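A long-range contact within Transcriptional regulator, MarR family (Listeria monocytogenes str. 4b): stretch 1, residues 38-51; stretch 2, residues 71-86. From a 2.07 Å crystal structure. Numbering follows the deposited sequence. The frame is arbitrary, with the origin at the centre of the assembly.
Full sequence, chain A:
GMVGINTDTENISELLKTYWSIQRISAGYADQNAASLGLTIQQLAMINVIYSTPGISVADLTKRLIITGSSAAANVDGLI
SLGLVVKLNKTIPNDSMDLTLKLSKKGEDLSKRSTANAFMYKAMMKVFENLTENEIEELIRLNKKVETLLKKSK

Stretch 1, residues 38-51: GLTIQQLAMINVIY
Stretch 2 (71-86) SAAANVDGLISLGLVV

Helix 41-51 crosses helix 71-81 at -79°, their axes 10.7 Å apart at closest approach. The nearest CA-CA pairs are Gln-43 with Asn-75 (6.9 Å), Met-46 with Val-76 (8.3 Å) and Ile-47 with Val-85 (8.0 Å), where stretch 2 has become a strand.

Apolar packing dominates. Met-46, a selenomethionine (t, t, m), points toward helix 71-81 and fits as a knob among Ala-72, Asn-75, Val-76 and Leu-79: SE lies 3.6 Å from Leu-79 CD1 and 3.7 Å from Val-76 CG2, and CE 3.6 Å from Asn-75 CB. One turn on, Ile-50 CD1 (chi1 m, chi2 t) meets Val-85 CG1 at 3.9 Å. Ile-47 (m, m) starts sideways, yet its CD1 reaches Leu-79 CD1 (3.8 Å) and Leu-84 CB (3.9 Å). Leu-39 CD2 lies 4.1 Å from both Leu-82 CD1 and Leu-84 CD1; Leu-39, Leu-79, Leu-82 and Leu-84 are all m, t.

No direct hydrogen bond joins the stretches. Instead, a water accepts from Gln-43 NE2 (2.9 Å) and donates to Asn-75 O (2.6 Å).

Local bonds mark the start of helix 41-51 and the end of helix 71-81. Thr-40 OG1 (chi1 p) caps Gln-43 N at 2.9 Å, while Gln-43 OE1 accepts from Thr-40 N at 3.0 Å. Gly-83 (phi/psi 72/16) closes helix 71-81 in a Schellman motif, with Leu-84 N bonded to Leu-79 O at 3.0 Å.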

# COMPACT_ATOMS: atom_id res chain seq x y z
N GLY A 38 -7.12 11.38 -14.42
CA GLY A 38 -6.26 12.54 -14.64
C GLY A 38 -5.33 12.89 -13.48
O GLY A 38 -4.66 13.90 -13.53
N LEU A 39 -5.28 12.03 -12.46
CA LEU A 39 -4.54 12.32 -11.24
C LEU A 39 -3.49 11.31 -10.92
O LEU A 39 -3.55 10.18 -11.38
CB LEU A 39 -5.52 12.35 -10.09
CG LEU A 39 -6.71 13.32 -10.21
CD1 LEU A 39 -7.69 13.07 -9.11
CD2 LEU A 39 -6.23 14.74 -10.17
N THR A 40 -2.53 11.73 -10.11
CA THR A 40 -1.49 10.86 -9.63
C THR A 40 -2.06 10.16 -8.41
O THR A 40 -3.07 10.58 -7.84
CB THR A 40 -0.28 11.64 -9.18
OG1 THR A 40 -0.63 12.45 -8.05
CG2 THR A 40 0.25 12.54 -10.31
N ILE A 41 -1.42 9.07 -8.04
CA ILE A 41 -1.78 8.27 -6.86
C ILE A 41 -1.72 9.09 -5.58
O ILE A 41 -2.53 8.89 -4.68
CB ILE A 41 -0.86 7.01 -6.79
CG1 ILE A 41 -1.29 5.99 -7.84
CG2 ILE A 41 -0.84 6.35 -5.41
CD1 ILE A 41 -2.69 5.41 -7.65
N GLN A 42 -0.78 10.03 -5.51
CA GLN A 42 -0.60 10.92 -4.37
C GLN A 42 -1.75 11.95 -4.34
O GLN A 42 -2.31 12.24 -3.28
CB GLN A 42 0.76 11.63 -4.41
CG GLN A 42 1.97 10.72 -4.66
CD GLN A 42 2.34 10.54 -6.15
OE1 GLN A 42 2.33 9.42 -6.67
NE2 GLN A 42 2.65 11.64 -6.83
N GLN A 43 -2.10 12.49 -5.50
CA GLN A 43 -3.26 13.39 -5.61
C GLN A 43 -4.55 12.73 -5.16
O GLN A 43 -5.38 13.36 -4.51
CB GLN A 43 -3.44 13.90 -7.04
CG GLN A 43 -2.54 15.07 -7.42
CD GLN A 43 -2.78 15.52 -8.85
OE1 GLN A 43 -2.75 14.70 -9.76
NE2 GLN A 43 -3.01 16.80 -9.05
N LEU A 44 -4.75 11.48 -5.54
CA LEU A 44 -5.92 10.71 -5.10
C LEU A 44 -5.86 10.36 -3.63
O LEU A 44 -6.88 10.37 -2.98
CB LEU A 44 -6.06 9.43 -5.90
CG LEU A 44 -6.52 9.62 -7.33
CD1 LEU A 44 -6.32 8.34 -8.09
CD2 LEU A 44 -7.99 10.07 -7.35
N ALA A 45 -4.69 10.06 -3.11
CA ALA A 45 -4.56 9.78 -1.68
C ALA A 45 -5.05 10.99 -0.88
O ALA A 45 -5.80 10.86 0.09
CB ALA A 45 -3.14 9.45 -1.33
N MSE A 46 -4.63 12.18 -1.31
CA MSE A 46 -5.04 13.45 -0.69
C MSE A 46 -6.54 13.65 -0.78
O MSE A 46 -7.19 13.98 0.21
CB MSE A 46 -4.30 14.61 -1.37
CG MSE A 46 -4.64 16.03 -0.87
SE MSE A 46 -3.35 17.45 -1.45
CE MSE A 46 -1.81 16.79 -0.62
N ILE A 47 -7.08 13.45 -1.98
CA ILE A 47 -8.51 13.59 -2.25
C ILE A 47 -9.30 12.71 -1.30
O ILE A 47 -10.28 13.14 -0.73
CB ILE A 47 -8.87 13.20 -3.70
CG1 ILE A 47 -8.29 14.18 -4.70
CG2 ILE A 47 -10.39 13.15 -3.89
CD1 ILE A 47 -9.01 15.49 -4.83
N ASN A 48 -8.84 11.47 -1.14
CA ASN A 48 -9.49 10.49 -0.29
C ASN A 48 -9.45 10.83 1.21
O ASN A 48 -10.45 10.62 1.91
CB ASN A 48 -8.92 9.10 -0.59
CG ASN A 48 -9.30 8.61 -2.01
OD1 ASN A 48 -10.39 8.90 -2.51
ND2 ASN A 48 -8.39 7.85 -2.64
N VAL A 49 -8.34 11.36 1.68
CA VAL A 49 -8.23 11.84 3.05
C VAL A 49 -9.21 12.99 3.25
O VAL A 49 -9.93 13.01 4.23
CB VAL A 49 -6.82 12.34 3.37
CG1 VAL A 49 -6.80 13.08 4.70
CG2 VAL A 49 -5.80 11.18 3.38
N ILE A 50 -9.24 13.93 2.32
CA ILE A 50 -10.12 15.10 2.45
C ILE A 50 -11.60 14.70 2.42
O ILE A 50 -12.46 15.36 3.03
CB ILE A 50 -9.80 16.18 1.37
CG1 ILE A 50 -8.37 16.70 1.54
CG2 ILE A 50 -10.73 17.35 1.48
CD1 ILE A 50 -7.92 17.64 0.41
N TYR A 51 -11.91 13.63 1.71
CA TYR A 51 -13.27 13.15 1.61
C TYR A 51 -13.77 12.63 2.95
O TYR A 51 -14.90 12.90 3.34
CB TYR A 51 -13.37 12.03 0.56
CG TYR A 51 -14.78 11.56 0.28
CD1 TYR A 51 -15.77 12.45 -0.12
CD2 TYR A 51 -15.11 10.21 0.36
CE1 TYR A 51 -17.06 12.02 -0.40
CE2 TYR A 51 -16.40 9.77 0.09
CZ TYR A 51 -17.37 10.69 -0.30
OH TYR A 51 -18.65 10.25 -0.58
N SER A 71 5.57 19.97 -0.48
CA SER A 71 4.89 19.18 -1.49
C SER A 71 3.39 19.19 -1.25
O SER A 71 2.62 19.35 -2.19
CB SER A 71 5.41 17.75 -1.47
OG SER A 71 5.27 17.21 -0.17
N ALA A 72 2.99 19.04 0.01
CA ALA A 72 1.57 19.07 0.39
C ALA A 72 0.93 20.39 -0.01
O ALA A 72 -0.19 20.41 -0.50
CB ALA A 72 1.42 18.87 1.89
N ALA A 73 1.66 21.48 0.20
CA ALA A 73 1.19 22.81 -0.15
C ALA A 73 1.10 23.01 -1.67
O ALA A 73 0.19 23.67 -2.15
CB ALA A 73 2.08 23.86 0.49
N ALA A 74 2.04 22.42 -2.41
CA ALA A 74 2.01 22.49 -3.88
C ALA A 74 0.84 21.65 -4.41
O ALA A 74 0.05 22.11 -5.25
CB ALA A 74 3.31 22.00 -4.46
N ASN A 75 0.74 20.42 -3.92
CA ASN A 75 -0.33 19.51 -4.27
C ASN A 75 -1.71 20.06 -3.95
O ASN A 75 -2.65 19.85 -4.71
CB ASN A 75 -0.18 18.19 -3.54
CG ASN A 75 0.93 17.34 -4.10
OD1 ASN A 75 1.92 17.83 -4.64
ND2 ASN A 75 0.76 16.02 -3.98
N VAL A 76 -1.85 20.74 -2.81
CA VAL A 76 -3.11 21.36 -2.41
C VAL A 76 -3.47 22.48 -3.37
O VAL A 76 -4.62 22.57 -3.78
CB VAL A 76 -3.06 21.93 -0.98
CG1 VAL A 76 -4.19 22.93 -0.72
CG2 VAL A 76 -3.11 20.83 0.03
N ASP A 77 -2.52 23.34 -3.73
CA ASP A 77 -2.85 24.42 -4.66
C ASP A 77 -3.25 23.84 -6.03
O ASP A 77 -4.15 24.36 -6.68
CB ASP A 77 -1.70 25.43 -4.80
CG ASP A 77 -2.22 26.84 -5.12
OD1 ASP A 77 -3.21 26.97 -5.88
OD2 ASP A 77 -1.64 27.82 -4.61
N GLY A 78 -2.62 22.74 -6.42
CA GLY A 78 -2.98 22.03 -7.65
C GLY A 78 -4.42 21.52 -7.64
O GLY A 78 -5.15 21.70 -8.60
N LEU A 79 -4.82 20.88 -6.54
CA LEU A 79 -6.19 20.39 -6.42
C LEU A 79 -7.18 21.51 -6.36
O LEU A 79 -8.31 21.32 -6.74
CB LEU A 79 -6.37 19.50 -5.21
CG LEU A 79 -5.58 18.20 -5.16
CD1 LEU A 79 -5.95 17.47 -3.90
CD2 LEU A 79 -5.87 17.34 -6.38
N ILE A 80 -6.77 22.68 -5.86
CA ILE A 80 -7.64 23.87 -5.89
C ILE A 80 -7.73 24.42 -7.33
O ILE A 80 -8.82 24.85 -7.78
CB ILE A 80 -7.14 24.99 -4.95
CG1 ILE A 80 -7.30 24.57 -3.49
CG2 ILE A 80 -7.94 26.28 -5.16
CD1 ILE A 80 -6.60 25.45 -2.51
N SER A 81 -6.60 24.43 -8.05
CA SER A 81 -6.59 24.89 -9.45
C SER A 81 -7.55 24.05 -10.29
O SER A 81 -8.29 24.60 -11.10
CB SER A 81 -5.20 24.85 -10.09
OG SER A 81 -4.26 25.64 -9.39
N LEU A 82 -7.56 22.74 -10.07
CA LEU A 82 -8.44 21.80 -10.79
C LEU A 82 -9.90 21.77 -10.33
O LEU A 82 -10.68 20.96 -10.83
CB LEU A 82 -7.88 20.39 -10.68
CG LEU A 82 -6.50 20.17 -11.32
CD1 LEU A 82 -6.05 18.77 -11.02
CD2 LEU A 82 -6.56 20.43 -12.83
N GLY A 83 -10.26 22.61 -9.35
CA GLY A 83 -11.63 22.68 -8.82
C GLY A 83 -12.06 21.50 -7.97
O GLY A 83 -13.23 21.34 -7.69
N LEU A 84 -11.12 20.69 -7.50
CA LEU A 84 -11.46 19.51 -6.73
C LEU A 84 -11.58 19.73 -5.22
O LEU A 84 -12.18 18.92 -4.53
CB LEU A 84 -10.45 18.42 -7.03
CG LEU A 84 -10.28 18.13 -8.53
CD1 LEU A 84 -9.28 17.06 -8.68
CD2 LEU A 84 -11.61 17.75 -9.18
N VAL A 85 -10.99 20.79 -4.70
CA VAL A 85 -11.09 21.08 -3.27
C VAL A 85 -11.43 22.52 -3.14
O VAL A 85 -11.10 23.31 -4.02
CB VAL A 85 -9.78 20.82 -2.48
CG1 VAL A 85 -9.26 19.42 -2.74
CG2 VAL A 85 -8.73 21.82 -2.80
N VAL A 86 -12.06 22.87 -2.03
CA VAL A 86 -12.40 24.26 -1.77
C VAL A 86 -11.87 24.65 -0.40
O VAL A 86 -11.94 23.87 0.54
CB VAL A 86 -13.92 24.48 -1.85
CG1 VAL A 86 -14.43 23.92 -3.15
CG2 VAL A 86 -14.64 23.81 -0.72
O HOH W 1 -2.45 18.74 -7.02